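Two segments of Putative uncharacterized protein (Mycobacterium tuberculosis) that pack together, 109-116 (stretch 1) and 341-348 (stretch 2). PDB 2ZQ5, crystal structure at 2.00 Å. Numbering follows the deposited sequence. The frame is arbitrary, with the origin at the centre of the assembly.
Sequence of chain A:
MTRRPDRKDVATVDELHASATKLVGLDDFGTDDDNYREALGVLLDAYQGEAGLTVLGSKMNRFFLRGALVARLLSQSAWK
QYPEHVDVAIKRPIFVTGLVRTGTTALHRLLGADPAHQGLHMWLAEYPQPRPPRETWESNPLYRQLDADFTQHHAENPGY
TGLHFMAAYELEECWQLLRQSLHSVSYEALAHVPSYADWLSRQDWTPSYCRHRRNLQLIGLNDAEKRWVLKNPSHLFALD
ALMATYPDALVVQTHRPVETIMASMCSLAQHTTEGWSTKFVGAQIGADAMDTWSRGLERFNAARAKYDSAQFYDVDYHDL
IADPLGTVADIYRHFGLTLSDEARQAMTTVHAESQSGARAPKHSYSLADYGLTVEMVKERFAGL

Stretch 1 109-116: RLLGADPA
Stretch 2 341-348: DEARQAMT

Residues 109-116 and 341-348 pack against each other through van der Waals contact alone; no hydrogen bond crosses between them, and together they bury 364 Å² of surface. Stretch 2 is helical throughout, with phi/psi values near -65/-40. Stretch 1 enters in a helix that begins earlier in the chain, with Arg-109 to Leu-111 at helical torsions (Leu-110 at -67/-57), and continues through Gly-112 (-79/-7) and Ala-113 (-80/-21) to Asp-114, whose psi of 124° extends the chain. Pro-115 (-59/-21) and Ala-116 (-90/3) then turn it again. The two chains run in opposite directions: the CA atoms of Leu-110 and Met-347 lie 5.4 Å apart, and those of Asp-114 and Ala-343 only 4.3 Å, so the backbones are closer at Asp-114 than at Leu-110.

The apolar contacts centre on Met-347, which gives up 93 Å², the largest share of any residue here. Its CA-to-CB bond points sideways, but an m, t, t conformation (chi1 -70°, chi2 178°, chi3 -169°) extends the unbranched chain along stretch 1. Met-347 CB lies 4.0 Å from Leu-110 CD2, its CG lies 4.0 Å from Ala-113 CB, and its CE reaches to 4.1 Å from Asp-114 CB. Leu-110, also sideways at CB, brings its end nearer with chi1 -75° (m) and chi2 167° (t).

Small side chains allow the close approach beyond this. The CA-to-CB bonds of Ala-113 and Ala-346 each point toward the opposing stretch, and Ala-113 CB meets Ala-346 CB at 4.2 Å. Pro-115, also directed toward the helix and with a C-gamma exo ring, brings CD against Ala-343 and Ala-346: Pro-115 CD is 3.6 Å from Ala-343 CA, 4.1 Å from Ala-343 CB and 4.5 Å from Ala-346 CB. At the exposed margin, Pro-115 CG touches Glu-342 CG at 4.0 Å, the aliphatic part of the glutamate (chi1 56°, p; chi2 -97°) serving as the contact surface.

Polar groups of stretch 1 also pack against carbon atoms of the helix. Leu-110 O lies 3.4 Å from Met-347 CG, yet it is not left without a partner, because it accepts a 3.0 Å hydrogen bond from Ala-113 N. Ala-113 O packs 3.4 Å from Ala-346 CB. The buried Asp-114, with chi1 -172° (t) and chi2 -37°, places its CG 3.5 Å from Ala-343 CB. Its carboxylate is satisfied away from this contact: Asp-114 OD1 accepts a 2.8 Å hydrogen bond from Ala-116 N at an angle of 161°, bracing the turn around Pro-115, while OD2 is bonded elsewhere in the structure.

Backbone hydrogen bonds hold the helical surface in shape, including Ala-346 N to Glu-342 O (3.0 Å) and Met-347 N to Ala-343 O (2.9 Å). Arg-344 and Thr-348 point away from stretch 1, whereas Ala-346 points toward it and Ala-343 and Met-347 point sideways, the end of Met-347 coming nearer. Thr-348 OG1 donates to Gln-345 O at 2.6 Å.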

# COMPACT_ATOMS: atom_id res chain seq x y z
N ARG A 109 4.25 -11.65 4.54
CA ARG A 109 3.90 -13.02 4.18
C ARG A 109 4.02 -13.96 5.37
O ARG A 109 3.21 -14.88 5.53
CB ARG A 109 4.79 -13.51 3.04
CG ARG A 109 4.62 -12.74 1.74
CD ARG A 109 5.62 -13.23 0.71
NE ARG A 109 5.57 -12.46 -0.53
CZ ARG A 109 6.44 -12.58 -1.52
NH1 ARG A 109 7.44 -13.45 -1.42
NH2 ARG A 109 6.32 -11.84 -2.62
N LEU A 110 5.05 -13.76 6.19
CA LEU A 110 5.26 -14.60 7.36
C LEU A 110 4.14 -14.42 8.38
O LEU A 110 3.46 -15.38 8.74
CB LEU A 110 6.61 -14.29 8.00
CG LEU A 110 7.84 -14.83 7.26
CD1 LEU A 110 9.10 -14.19 7.82
CD2 LEU A 110 7.90 -16.34 7.41
N LEU A 111 3.94 -13.19 8.83
CA LEU A 111 2.90 -12.92 9.82
C LEU A 111 1.51 -13.26 9.27
O LEU A 111 0.63 -13.68 10.02
CB LEU A 111 2.96 -11.44 10.24
CG LEU A 111 4.29 -11.00 10.86
CD1 LEU A 111 4.25 -9.51 11.16
CD2 LEU A 111 4.55 -11.79 12.14
N GLY A 112 1.32 -13.08 7.97
CA GLY A 112 0.03 -13.38 7.37
C GLY A 112 -0.20 -14.86 7.13
O GLY A 112 -1.31 -15.27 6.77
N ALA A 113 0.84 -15.67 7.34
CA ALA A 113 0.75 -17.11 7.14
C ALA A 113 0.10 -17.83 8.31
O ALA A 113 -0.39 -18.95 8.17
CB ALA A 113 2.14 -17.68 6.89
N ASP A 114 0.09 -17.19 9.48
CA ASP A 114 -0.52 -17.78 10.67
C ASP A 114 -1.99 -18.05 10.35
O ASP A 114 -2.72 -17.15 9.97
CB ASP A 114 -0.42 -16.80 11.84
CG ASP A 114 -0.85 -17.41 13.15
OD1 ASP A 114 -1.80 -18.22 13.16
OD2 ASP A 114 -0.25 -17.07 14.19
N PRO A 115 -2.44 -19.31 10.51
CA PRO A 115 -3.83 -19.67 10.23
C PRO A 115 -4.85 -18.89 11.07
O PRO A 115 -6.02 -18.81 10.71
CB PRO A 115 -3.86 -21.17 10.53
CG PRO A 115 -2.48 -21.61 10.17
CD PRO A 115 -1.63 -20.51 10.78
N ALA A 116 -4.38 -18.35 12.19
CA ALA A 116 -5.22 -17.57 13.09
C ALA A 116 -5.21 -16.10 12.71
O ALA A 116 -5.82 -15.26 13.39
CB ALA A 116 -4.74 -17.75 14.53
N ASP A 341 1.94 -24.26 16.51
CA ASP A 341 2.70 -25.17 15.67
C ASP A 341 2.27 -25.04 14.21
O ASP A 341 3.10 -25.04 13.31
CB ASP A 341 2.50 -26.61 16.14
CG ASP A 341 2.96 -26.83 17.57
OD1 ASP A 341 4.12 -26.51 17.87
OD2 ASP A 341 2.15 -27.32 18.38
N GLU A 342 0.96 -24.94 13.98
CA GLU A 342 0.45 -24.81 12.62
C GLU A 342 0.95 -23.52 12.00
O GLU A 342 1.23 -23.47 10.80
CB GLU A 342 -1.09 -24.83 12.61
CG GLU A 342 -1.73 -23.77 13.49
CD GLU A 342 -2.14 -24.31 14.84
OE1 GLU A 342 -1.32 -25.01 15.48
OE2 GLU A 342 -3.28 -24.03 15.27
N ALA A 343 1.06 -22.47 12.81
CA ALA A 343 1.53 -21.18 12.33
C ALA A 343 2.98 -21.31 11.88
O ALA A 343 3.35 -20.85 10.80
CB ALA A 343 1.41 -20.13 13.43
N ARG A 344 3.80 -21.93 12.72
CA ARG A 344 5.21 -22.12 12.40
C ARG A 344 5.38 -22.93 11.12
O ARG A 344 6.20 -22.60 10.27
CB ARG A 344 5.93 -22.84 13.55
CG ARG A 344 5.99 -22.04 14.84
CD ARG A 344 6.82 -22.76 15.89
NE ARG A 344 8.23 -22.87 15.51
CZ ARG A 344 9.06 -21.84 15.41
NH1 ARG A 344 8.65 -20.61 15.66
NH2 ARG A 344 10.32 -22.04 15.04
N GLN A 345 4.58 -23.99 10.98
CA GLN A 345 4.66 -24.83 9.79
C GLN A 345 4.31 -24.02 8.54
O GLN A 345 5.03 -24.07 7.54
CB GLN A 345 3.71 -26.03 9.91
CG GLN A 345 3.74 -26.95 8.70
CD GLN A 345 2.86 -28.18 8.86
OE1 GLN A 345 3.08 -28.99 9.76
NE2 GLN A 345 1.87 -28.31 8.00
N ALA A 346 3.21 -23.28 8.61
CA ALA A 346 2.77 -22.47 7.48
C ALA A 346 3.84 -21.44 7.12
O ALA A 346 4.03 -21.12 5.95
CB ALA A 346 1.46 -21.76 7.83
N MET A 347 4.54 -20.94 8.13
CA MET A 347 5.59 -19.95 7.92
C MET A 347 6.85 -20.54 7.30
O MET A 347 7.53 -19.87 6.53
CB MET A 347 5.94 -19.27 9.25
CG MET A 347 4.84 -18.36 9.77
SD MET A 347 5.27 -17.62 11.35
CE MET A 347 3.69 -16.92 11.83
N THR A 348 7.16 -21.79 7.64
CA THR A 348 8.35 -22.44 7.09
C THR A 348 8.16 -22.69 5.60
O THR A 348 9.12 -22.87 4.86
CB THR A 348 8.64 -23.78 7.79
OG1 THR A 348 7.56 -24.69 7.57
CG2 THR A 348 8.83 -23.57 9.29